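Local coordinates for protein signal recognition particle receptor FtsY (PDB 5L3S) that is an SRP-type GTPase that serves as the signal recognition particle receptor, with an N-terminal helical bundle and a P-loop nucleotide-binding domain, at residues Asn24-Glu29 / Glu68-Thr73; Gln33-Asp38 / Glu42-Ile47; Leu48-Asn53 / Leu262-Lys267; Thr73-Ile78 / Trp289-Ile294. All blocks are in the same frame, centred on the assembly; numbering follows the deposited sequence.

Contact 1. Residues Asn24-Glu29 / Glu68-Thr73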
# COMPACT_ATOMS: atom_id res chain seq x y z
N ASN B 24 17.93 15.22 -24.50
CA ASN B 24 18.11 15.49 -23.08
C ASN B 24 16.92 16.07 -22.33
O ASN B 24 16.50 15.53 -21.30
CB ASN B 24 19.36 16.35 -22.86
CG ASN B 24 20.64 15.59 -23.13
OD1 ASN B 24 20.67 14.35 -23.05
ND2 ASN B 24 21.71 16.31 -23.45
N ASP B 25 16.36 17.17 -22.83
CA ASP B 25 15.23 17.82 -22.16
C ASP B 25 14.01 16.92 -22.06
O ASP B 25 13.38 16.84 -21.00
CB ASP B 25 14.84 19.11 -22.88
CG ASP B 25 15.84 20.21 -22.67
OD1 ASP B 25 16.64 20.10 -21.71
OD2 ASP B 25 15.82 21.19 -23.44
N VAL B 26 13.66 16.25 -23.15
CA VAL B 26 12.46 15.43 -23.13
C VAL B 26 12.65 14.15 -22.30
O VAL B 26 11.70 13.67 -21.66
CB VAL B 26 11.96 15.10 -24.57
CG1 VAL B 26 12.97 14.25 -25.32
CG2 VAL B 26 10.60 14.42 -24.51
N ILE B 27 13.87 13.62 -22.28
CA ILE B 27 14.14 12.42 -21.48
C ILE B 27 13.95 12.73 -19.99
O ILE B 27 13.43 11.90 -19.23
CB ILE B 27 15.56 11.85 -21.75
CG1 ILE B 27 15.64 11.25 -23.15
CG2 ILE B 27 15.91 10.76 -20.76
CD1 ILE B 27 14.78 10.03 -23.35
N GLU B 28 14.35 13.93 -19.57
CA GLU B 28 14.15 14.32 -18.18
C GLU B 28 12.68 14.51 -17.81
O GLU B 28 12.25 14.08 -16.74
CB GLU B 28 14.98 15.54 -17.81
CG GLU B 28 16.48 15.26 -17.76
CD GLU B 28 16.82 14.04 -16.92
OE1 GLU B 28 16.60 14.08 -15.69
OE2 GLU B 28 17.30 13.03 -17.48
N GLU B 29 11.90 15.16 -18.68
CA GLU B 29 10.46 15.28 -18.42
C GLU B 29 9.82 13.89 -18.31
O GLU B 29 8.98 13.66 -17.44
CB GLU B 29 9.76 16.10 -19.49
CG GLU B 29 10.03 17.60 -19.40
CD GLU B 29 9.41 18.38 -20.55
OE1 GLU B 29 8.92 17.75 -21.51
OE2 GLU B 29 9.43 19.63 -20.49
N GLU B 68 8.08 14.81 -29.79
CA GLU B 68 6.92 13.96 -30.01
C GLU B 68 7.30 12.55 -30.47
O GLU B 68 6.71 11.58 -30.01
CB GLU B 68 5.92 14.58 -30.99
CG GLU B 68 4.58 13.84 -30.99
CD GLU B 68 3.55 14.47 -31.91
OE1 GLU B 68 3.94 15.23 -32.82
OE2 GLU B 68 2.34 14.20 -31.70
N ILE B 69 8.29 12.45 -31.37
CA ILE B 69 8.80 11.13 -31.76
C ILE B 69 9.31 10.35 -30.54
O ILE B 69 9.11 9.14 -30.44
CB ILE B 69 9.90 11.22 -32.85
CG1 ILE B 69 9.28 11.56 -34.21
CG2 ILE B 69 10.65 9.90 -32.98
CD1 ILE B 69 9.34 13.01 -34.57
N VAL B 70 9.96 11.06 -29.62
CA VAL B 70 10.47 10.45 -28.40
C VAL B 70 9.33 9.91 -27.55
O VAL B 70 9.37 8.76 -27.09
CB VAL B 70 11.28 11.45 -27.55
CG1 VAL B 70 11.66 10.85 -26.20
CG2 VAL B 70 12.51 11.89 -28.31
N ILE B 71 8.31 10.74 -27.33
CA ILE B 71 7.17 10.35 -26.51
C ILE B 71 6.42 9.18 -27.14
O ILE B 71 6.06 8.22 -26.46
CB ILE B 71 6.22 11.54 -26.28
CG1 ILE B 71 6.90 12.59 -25.39
CG2 ILE B 71 4.93 11.09 -25.65
CD1 ILE B 71 6.16 13.92 -25.30
N ASN B 72 6.20 9.26 -28.45
CA ASN B 72 5.50 8.17 -29.14
C ASN B 72 6.31 6.88 -29.18
O ASN B 72 5.74 5.80 -29.06
CB ASN B 72 5.10 8.59 -30.56
CG ASN B 72 3.90 9.50 -30.56
OD1 ASN B 72 3.21 9.64 -29.54
ND2 ASN B 72 3.63 10.14 -31.69
N THR B 73 7.62 6.99 -29.34
CA THR B 73 8.49 5.82 -29.30
C THR B 73 8.39 5.14 -27.92
O THR B 73 8.33 3.92 -27.82
CB THR B 73 9.96 6.18 -29.62
OG1 THR B 73 10.02 6.83 -30.89
CG2 THR B 73 10.82 4.93 -29.69
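Val26 and Val70 carry the apolar contact between helices 20-36 and 66-85. Their branches reach toward each other, tip to tip. Val26 CG1 does most of the touching: it lies 3.7 Å from Val70 CG1 and 3.8 Å from Val70 CG2, so it rests against both methyls of its partner. A chi1 of 65° puts this methyl between the backbone N and the carbonyl carbon of Val26. The other methyl, Val26 CG2, also borders Val70 and reaches the neighbouring Ile71, 4.2 Å from its CG1. Ile27 leans in from the side, and its terminal CD1 comes to 4.3 Å from Val70 CG1. No hydrogen bond joins the two segments. The polar bonds here stay within each helix. Thr73 OG1 donates to Ile69 O at 2.5 Å, tilted 34° from the carbonyl plane, while Thr73 N reaches the same oxygen from the opposite face. One carbonyl thus holds two donors, and the threonine hydroxyl is turned back onto its own helix. The segment axes pass 10.1 Å apart at a crossing angle of -39°, and the valines and isoleucines fill the interval between the helices. Leu51 of helix 41-55 touches Ile27, Val70 and Thr73, so a third helix closes this core. Such a layer of beta-branched aliphatic side chains between neighbouring helices is the packing of the N-terminal helical bundle of SRP-type GTPases.

Contact 2. Residues Gln33-Asp38 / Glu42-Ile47; sequences QLLDSD and EVTEKI
Thr44 fits against Leu34 and Leu35 in the helical hairpin formed by helices 20-36 and 41-55 of the N-terminal bundle. The threonine side chain meets two consecutive leucines at different slants. It runs obliquely to Leu34 and at about a right angle to Leu35. Leu34 touches through both its base and one end: CB lies 3.6 Å from Thr44 OG1, and CD1 4.1 Å from Thr44 CG2. Leu35 offers the end of its chain, with CD2 4.0 Å from Thr44 OG1. The three residues are buried. The threonine's chi1 of -73° sets OG1 beside its own backbone N and CG2 anti to that N, so the hydroxyl faces both leucines while the methyl lies along Leu34. Thr44 OG1 bonds to Ser40 O, four residues back and just ahead of helix 41-55, which gives the buried hydroxyl a polar partner beside the leucines. The turn between the helices begins with a Schellman motif. Asp38, with positive phi, is its C-prime residue, and Val39 N returns to Leu34 O. Asp38 OD1 also bonds to the backbone of a neighbouring protein chain, which puts this end of the hairpin at the chain interface. Gln33 NE2 bonds to Ile294 O of the C-terminal helix. Ser37 fastens the last turn of the first helix: its OG donates to Gln33 O at 2.9 Å, tilted 31° from the carbonyl plane.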
# COMPACT_ATOMS: atom_id res chain seq x y z
N GLN B 33 7.83 11.97 -15.10
CA GLN B 33 6.49 11.45 -15.33
C GLN B 33 6.39 9.99 -14.89
O GLN B 33 5.45 9.60 -14.19
CB GLN B 33 6.08 11.61 -16.80
CG GLN B 33 4.65 11.18 -17.09
CD GLN B 33 4.12 11.71 -18.42
OE1 GLN B 33 4.84 12.39 -19.16
NE2 GLN B 33 2.87 11.39 -18.73
N LEU B 34 7.36 9.17 -15.30
CA LEU B 34 7.38 7.77 -14.90
C LEU B 34 7.56 7.62 -13.38
O LEU B 34 6.88 6.82 -12.75
CB LEU B 34 8.48 7.01 -15.63
CG LEU B 34 8.33 6.93 -17.17
CD1 LEU B 34 9.58 6.37 -17.83
CD2 LEU B 34 7.13 6.10 -17.51
N LEU B 35 8.48 8.39 -12.81
CA LEU B 35 8.73 8.31 -11.36
C LEU B 35 7.46 8.66 -10.59
O LEU B 35 7.11 7.98 -9.62
CB LEU B 35 9.87 9.24 -10.93
CG LEU B 35 11.30 8.90 -11.40
CD1 LEU B 35 12.29 10.01 -10.99
CD2 LEU B 35 11.75 7.55 -10.83
N ASP B 36 6.78 9.70 -11.05
CA ASP B 36 5.52 10.12 -10.45
C ASP B 36 4.45 9.04 -10.57
O ASP B 36 3.50 9.00 -9.79
CB ASP B 36 5.01 11.41 -11.11
CG ASP B 36 3.77 11.97 -10.42
OD1 ASP B 36 3.79 12.13 -9.18
OD2 ASP B 36 2.77 12.25 -11.12
N SER B 37 4.59 8.18 -11.58
CA SER B 37 3.63 7.12 -11.84
C SER B 37 3.97 5.84 -11.08
O SER B 37 3.40 4.78 -11.35
CB SER B 37 3.59 6.83 -13.35
OG SER B 37 3.06 7.93 -14.06
N ASP B 38 4.92 5.95 -10.15
CA ASP B 38 5.41 4.81 -9.39
C ASP B 38 6.06 3.71 -10.24
O ASP B 38 6.04 2.53 -9.88
CB ASP B 38 4.29 4.25 -8.49
CG ASP B 38 3.90 5.24 -7.39
OD1 ASP B 38 4.80 5.64 -6.62
OD2 ASP B 38 2.72 5.67 -7.33
N GLU B 42 15.03 2.54 -10.65
CA GLU B 42 15.93 1.67 -11.39
C GLU B 42 15.34 1.21 -12.74
O GLU B 42 16.05 1.12 -13.74
CB GLU B 42 16.31 0.46 -10.51
CG GLU B 42 17.06 0.83 -9.21
CD GLU B 42 16.16 1.39 -8.09
OE1 GLU B 42 14.93 1.16 -8.10
OE2 GLU B 42 16.70 2.08 -7.19
N VAL B 43 14.05 0.93 -12.76
CA VAL B 43 13.37 0.51 -13.99
C VAL B 43 13.19 1.70 -14.93
O VAL B 43 13.39 1.59 -16.14
CB VAL B 43 12.01 -0.15 -13.67
CG1 VAL B 43 11.20 -0.39 -14.95
CG2 VAL B 43 12.25 -1.44 -12.92
N THR B 44 12.81 2.85 -14.37
CA THR B 44 12.71 4.09 -15.13
C THR B 44 14.02 4.42 -15.85
O THR B 44 14.02 4.74 -17.05
CB THR B 44 12.30 5.25 -14.22
OG1 THR B 44 10.92 5.09 -13.87
CG2 THR B 44 12.49 6.60 -14.89
N GLU B 45 15.13 4.32 -15.14
CA GLU B 45 16.43 4.57 -15.76
C GLU B 45 16.74 3.62 -16.93
O GLU B 45 17.19 4.06 -17.99
CB GLU B 45 17.54 4.51 -14.72
CG GLU B 45 18.91 4.87 -15.29
CD GLU B 45 19.94 5.12 -14.21
OE1 GLU B 45 19.61 5.00 -13.01
OE2 GLU B 45 21.10 5.45 -14.57
N LYS B 46 16.49 2.33 -16.74
CA LYS B 46 16.79 1.35 -17.80
C LYS B 46 15.92 1.59 -19.02
O LYS B 46 16.39 1.55 -20.15
CB LYS B 46 16.60 -0.08 -17.30
CG LYS B 46 17.66 -0.55 -16.31
CD LYS B 46 17.25 -1.88 -15.69
CE LYS B 46 18.33 -2.47 -14.81
NZ LYS B 46 17.81 -3.61 -13.99
N ILE B 47 14.64 1.87 -18.79
CA ILE B 47 13.72 2.10 -19.90
C ILE B 47 14.12 3.33 -20.71
O ILE B 47 14.05 3.33 -21.95
CB ILE B 47 12.28 2.23 -19.37
CG1 ILE B 47 11.73 0.83 -19.07
CG2 ILE B 47 11.38 2.93 -20.38
CD1 ILE B 47 10.38 0.85 -18.42

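Contact 3. Residues Leu48-Asn53 / Leu262-Lys267; sequences LEDLKN and LAYELK
Tyr264 and Asp50 meet because their first torsions send them at each other from opposite directions. The tyrosine CG lies anti to its backbone N, chi1 -171°, which carries the ring away from helix 258-266 toward helix 41-55. The aspartate CG is turned beside its own N, and the carboxylate is held out to the hydroxyl. The result is one short hydrogen bond, with Tyr264 OH donating to Asp50 OD2 at 2.5 Å. The hydroxyl comes in on the syn side of that oxygen, 30° out of the carboxylate plane. Asp50 OD2 also sits at the ring edge, in plane, 3.5 Å from Tyr264 CE2. The carboxylate and ring planes are 43° apart. The backbones remain well separated: the nearest CA atoms, of Asp50 and Tyr264, are 11.7 Å apart. The long tyrosine does most of the spanning, and the short aspartate, exposed at the surface, meets it. Lys46 and Ile47 of helix 41-55 pack on the tyrosine. On the same segment, Lys267, whose positive phi marks the exit from the helix, folds back so that its NZ bonds to Ala263 O at 2.9 Å from above the carbonyl plane. Glu265 OE2 also lies at the ring edge, in plane, while its OE1 forms a salt bridge with Arg234. This polar surface link between the N-terminal helical bundle and the GTPase domain is part of the N-G interface of SRP-type GTPases.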
# COMPACT_ATOMS: atom_id res chain seq x y z
N LEU B 48 14.54 4.38 -20.02
CA LEU B 48 14.93 5.60 -20.70
C LEU B 48 16.29 5.46 -21.40
O LEU B 48 16.54 6.11 -22.42
CB LEU B 48 14.94 6.77 -19.72
CG LEU B 48 13.55 7.15 -19.22
CD1 LEU B 48 13.66 8.32 -18.29
CD2 LEU B 48 12.62 7.47 -20.39
N GLU B 49 17.16 4.64 -20.83
CA GLU B 49 18.43 4.34 -21.48
C GLU B 49 18.17 3.53 -22.75
O GLU B 49 18.83 3.75 -23.77
CB GLU B 49 19.38 3.56 -20.56
CG GLU B 49 20.05 4.41 -19.49
CD GLU B 49 20.97 5.46 -20.09
OE1 GLU B 49 21.79 5.11 -20.97
OE2 GLU B 49 20.87 6.64 -19.68
N ASP B 50 17.20 2.62 -22.69
CA ASP B 50 16.78 1.85 -23.86
C ASP B 50 16.29 2.81 -24.94
O ASP B 50 16.62 2.70 -26.11
CB ASP B 50 15.64 0.88 -23.51
CG ASP B 50 16.11 -0.35 -22.74
OD1 ASP B 50 17.33 -0.61 -22.71
OD2 ASP B 50 15.24 -1.07 -22.18
N LEU B 51 15.47 3.76 -24.50
CA LEU B 51 14.84 4.74 -25.38
C LEU B 51 15.88 5.60 -26.10
O LEU B 51 15.86 5.73 -27.32
CB LEU B 51 13.88 5.61 -24.55
CG LEU B 51 13.15 6.73 -25.28
CD1 LEU B 51 12.32 6.16 -26.45
CD2 LEU B 51 12.29 7.53 -24.31
N LYS B 52 16.80 6.18 -25.33
CA LYS B 52 17.89 6.98 -25.90
C LYS B 52 18.70 6.19 -26.94
O LYS B 52 18.98 6.67 -28.04
CB LYS B 52 18.81 7.48 -24.79
CG LYS B 52 20.08 8.14 -25.29
CD LYS B 52 20.97 8.58 -24.13
CE LYS B 52 20.25 9.56 -23.21
NZ LYS B 52 21.18 10.20 -22.24
N ASN B 53 19.06 4.96 -26.58
CA ASN B 53 19.86 4.12 -27.47
C ASN B 53 19.13 3.73 -28.75
O ASN B 53 19.75 3.59 -29.80
CB ASN B 53 20.34 2.88 -26.75
CG ASN B 53 21.38 3.19 -25.72
OD1 ASN B 53 22.24 4.04 -25.93
ND2 ASN B 53 21.31 2.51 -24.57
N LEU B 262 6.86 -4.88 -13.35
CA LEU B 262 6.60 -6.32 -13.32
C LEU B 262 6.89 -6.99 -14.66
O LEU B 262 7.56 -8.02 -14.72
CB LEU B 262 5.15 -6.57 -12.94
CG LEU B 262 4.78 -6.41 -11.49
CD1 LEU B 262 3.27 -6.50 -11.36
CD2 LEU B 262 5.46 -7.50 -10.71
N ALA B 263 6.37 -6.40 -15.72
CA ALA B 263 6.60 -6.92 -17.06
C ALA B 263 8.06 -6.79 -17.44
O ALA B 263 8.67 -7.74 -17.93
CB ALA B 263 5.72 -6.21 -18.07
N TYR B 264 8.63 -5.61 -17.20
CA TYR B 264 9.99 -5.32 -17.64
C TYR B 264 11.03 -6.15 -16.88
O TYR B 264 11.92 -6.74 -17.49
CB TYR B 264 10.30 -3.82 -17.53
CG TYR B 264 11.60 -3.39 -18.16
CD1 TYR B 264 12.77 -3.38 -17.42
CD2 TYR B 264 11.65 -3.00 -19.49
CE1 TYR B 264 13.97 -2.99 -18.00
CE2 TYR B 264 12.83 -2.60 -20.07
CZ TYR B 264 13.99 -2.60 -19.33
OH TYR B 264 15.16 -2.21 -19.93
N GLU B 265 10.91 -6.21 -15.56
CA GLU B 265 11.87 -6.93 -14.71
C GLU B 265 11.60 -8.43 -14.54
O GLU B 265 12.54 -9.22 -14.55
CB GLU B 265 11.91 -6.32 -13.31
CG GLU B 265 12.61 -5.00 -13.25
CD GLU B 265 14.08 -5.15 -13.57
OE1 GLU B 265 14.70 -6.09 -13.04
OE2 GLU B 265 14.59 -4.33 -14.36
N LEU B 266 10.34 -8.80 -14.34
CA LEU B 266 10.01 -10.15 -13.89
C LEU B 266 9.24 -10.97 -14.92
O LEU B 266 8.96 -12.15 -14.69
CB LEU B 266 9.20 -10.09 -12.60
CG LEU B 266 9.87 -9.34 -11.45
CD1 LEU B 266 8.97 -9.29 -10.22
CD2 LEU B 266 11.20 -9.98 -11.14
N LYS B 267 8.91 -10.35 -16.05
CA LYS B 267 8.05 -10.97 -17.06
C LYS B 267 6.76 -11.50 -16.46
O LYS B 267 6.30 -12.57 -16.83
CB LYS B 267 8.79 -12.09 -17.82
CG LYS B 267 9.92 -11.58 -18.70
CD LYS B 267 9.45 -10.38 -19.50
CE LYS B 267 10.59 -9.48 -19.93
NZ LYS B 267 10.08 -8.17 -20.40

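Contact 4. Residues Thr73-Ile78 / Trp289-Ile294; sequences TLKKSI and WFVERI
Helices 66-85 and 287-295 run roughly antiparallel, with segment axes 10.2 Å apart, 143° between their directions, and Lys75 CA and Val291 CA 6.5 Å from each other. Val291 is the central side chain, and its two methyls meet different side chains. CG1, anti to the backbone N at chi1 167°, meets the aliphatic start of Lys75, 4.1 Å from Lys75 CB and equally far from its CG. CG2 lies 3.9 Å from Ile78 CG2. That same isoleucine methyl also touches Phe290, at 3.9 Å from CE2, and it arrives at the ring edge, near the ring plane. Ile78 CG2 is thus shared between two consecutive residues of the partner helix. The isoleucine crosses the phenylalanine at about a right angle and the valine more obliquely. On one face of the Phe290 ring lies Ile294 CG1 from the same helix, 4.0 Å above the plane and offset toward the rim. Lys75 continues as an extended chain past the valine. Its NZ stops 4.9 Å from Glu292 OE2, so the opposite charges are near but not in contact. Phe295 adds to the packing on Leu74, Lys75 and Ile78, and Leu260 of helix 258-266 covers Ile78 and Phe290. The C-terminal helix of the GTPase domain packed on the N-terminal bundle in this way is a feature of the NG core of SRP-type GTPases.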
# COMPACT_ATOMS: atom_id res chain seq x y z
N THR B 73 7.62 6.99 -29.34
CA THR B 73 8.49 5.82 -29.30
C THR B 73 8.39 5.14 -27.92
O THR B 73 8.33 3.92 -27.82
CB THR B 73 9.96 6.18 -29.62
OG1 THR B 73 10.02 6.83 -30.89
CG2 THR B 73 10.82 4.93 -29.69
N LEU B 74 8.35 5.95 -26.87
CA LEU B 74 8.21 5.40 -25.51
C LEU B 74 6.85 4.74 -25.27
O LEU B 74 6.77 3.66 -24.69
CB LEU B 74 8.46 6.47 -24.44
CG LEU B 74 8.35 5.95 -23.01
CD1 LEU B 74 9.37 4.85 -22.78
CD2 LEU B 74 8.54 7.07 -21.97
N LYS B 75 5.77 5.39 -25.71
CA LYS B 75 4.44 4.82 -25.55
C LYS B 75 4.34 3.50 -26.28
O LYS B 75 3.75 2.54 -25.79
CB LYS B 75 3.37 5.77 -26.10
CG LYS B 75 3.18 7.06 -25.31
CD LYS B 75 1.98 7.81 -25.87
CE LYS B 75 1.84 9.18 -25.25
NZ LYS B 75 0.63 9.88 -25.79
N LYS B 76 4.94 3.45 -27.47
CA LYS B 76 4.96 2.24 -28.29
C LYS B 76 5.80 1.14 -27.65
O LYS B 76 5.42 -0.03 -27.67
CB LYS B 76 5.44 2.57 -29.70
CG LYS B 76 5.76 1.37 -30.58
CD LYS B 76 4.53 0.51 -30.84
CE LYS B 76 4.85 -0.60 -31.85
NZ LYS B 76 3.72 -1.54 -32.06
N SER B 77 6.94 1.50 -27.06
CA SER B 77 7.79 0.50 -26.38
C SER B 77 7.12 -0.06 -25.12
O SER B 77 7.20 -1.26 -24.86
CB SER B 77 9.16 1.07 -26.04
OG SER B 77 9.91 1.34 -27.22
N ILE B 78 6.49 0.81 -24.35
CA ILE B 78 5.77 0.37 -23.16
C ILE B 78 4.62 -0.57 -23.56
O ILE B 78 4.41 -1.61 -22.93
CB ILE B 78 5.25 1.56 -22.33
CG1 ILE B 78 6.43 2.38 -21.80
CG2 ILE B 78 4.39 1.08 -21.16
CD1 ILE B 78 6.02 3.59 -20.98
N TRP B 289 -4.84 0.69 -22.06
CA TRP B 289 -5.47 1.37 -20.94
C TRP B 289 -4.41 1.94 -19.98
O TRP B 289 -4.52 3.07 -19.51
CB TRP B 289 -6.40 0.40 -20.21
CG TRP B 289 -7.21 1.01 -19.11
CD1 TRP B 289 -8.48 1.49 -19.21
CD2 TRP B 289 -6.81 1.20 -17.75
NE1 TRP B 289 -8.90 1.97 -17.99
CE2 TRP B 289 -7.89 1.80 -17.08
CE3 TRP B 289 -5.64 0.92 -17.03
CZ2 TRP B 289 -7.84 2.13 -15.72
CZ3 TRP B 289 -5.59 1.26 -15.69
CH2 TRP B 289 -6.69 1.84 -15.05
N PHE B 290 -3.39 1.14 -19.71
CA PHE B 290 -2.29 1.52 -18.82
C PHE B 290 -1.50 2.71 -19.38
O PHE B 290 -1.17 3.66 -18.65
CB PHE B 290 -1.34 0.33 -18.62
CG PHE B 290 -0.08 0.66 -17.87
CD1 PHE B 290 -0.05 0.60 -16.49
CD2 PHE B 290 1.07 1.04 -18.55
CE1 PHE B 290 1.11 0.90 -15.80
CE2 PHE B 290 2.23 1.34 -17.87
CZ PHE B 290 2.25 1.26 -16.48
N VAL B 291 -1.19 2.65 -20.66
CA VAL B 291 -0.42 3.71 -21.32
C VAL B 291 -1.19 5.03 -21.34
O VAL B 291 -0.62 6.10 -21.15
CB VAL B 291 -0.01 3.29 -22.76
CG1 VAL B 291 0.49 4.47 -23.55
CG2 VAL B 291 1.04 2.19 -22.70
N GLU B 292 -2.50 4.94 -21.55
CA GLU B 292 -3.33 6.14 -21.53
C GLU B 292 -3.39 6.75 -20.13
O GLU B 292 -3.31 7.96 -19.98
CB GLU B 292 -4.73 5.86 -22.08
CG GLU B 292 -4.74 5.75 -23.60
CD GLU B 292 -4.13 6.97 -24.29
OE1 GLU B 292 -4.62 8.09 -24.06
OE2 GLU B 292 -3.15 6.80 -25.05
N ARG B 293 -3.50 5.89 -19.12
CA ARG B 293 -3.57 6.37 -17.73
C ARG B 293 -2.33 7.18 -17.38
O ARG B 293 -2.42 8.32 -16.91
CB ARG B 293 -3.69 5.19 -16.78
CG ARG B 293 -3.86 5.58 -15.30
CD ARG B 293 -4.40 4.40 -14.52
NE ARG B 293 -4.69 4.70 -13.12
CZ ARG B 293 -5.84 5.23 -12.68
NH1 ARG B 293 -6.81 5.53 -13.54
NH2 ARG B 293 -6.00 5.46 -11.39
N ILE B 294 -1.17 6.60 -17.66
CA ILE B 294 0.11 7.21 -17.36
C ILE B 294 0.38 8.50 -18.14
O ILE B 294 0.78 9.50 -17.56
CB ILE B 294 1.26 6.21 -17.58
CG1 ILE B 294 1.24 5.16 -16.47
CG2 ILE B 294 2.61 6.94 -17.66
CD1 ILE B 294 2.59 4.58 -16.15

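Overall arrangement
Contacts 1 and 2 both use helix 20-36 and hold the N-terminal bundle together, whereas contacts 3 and 4 tie that bundle to the GTPase domain. Contacts 1, 2 and 4 are buried; contact 3 lies at the surface. The chemistry follows: contact 1 is purely aliphatic, contact 4 adds an aromatic ring and the aliphatic part of a lysine, contact 2 sets a buried hydroxyl among leucines, and contact 3 is a single hydrogen bond to a carboxylate. Contacts 1 and 4 sit on successive turns of helix 66-85 and share Thr73. Helix 41-55 supplies contacts 2 and 3, whose centres are about 9 Å apart. Leu51 of contact 3 also reaches Leu74, so the segments of contacts 1, 3 and 4 meet around it.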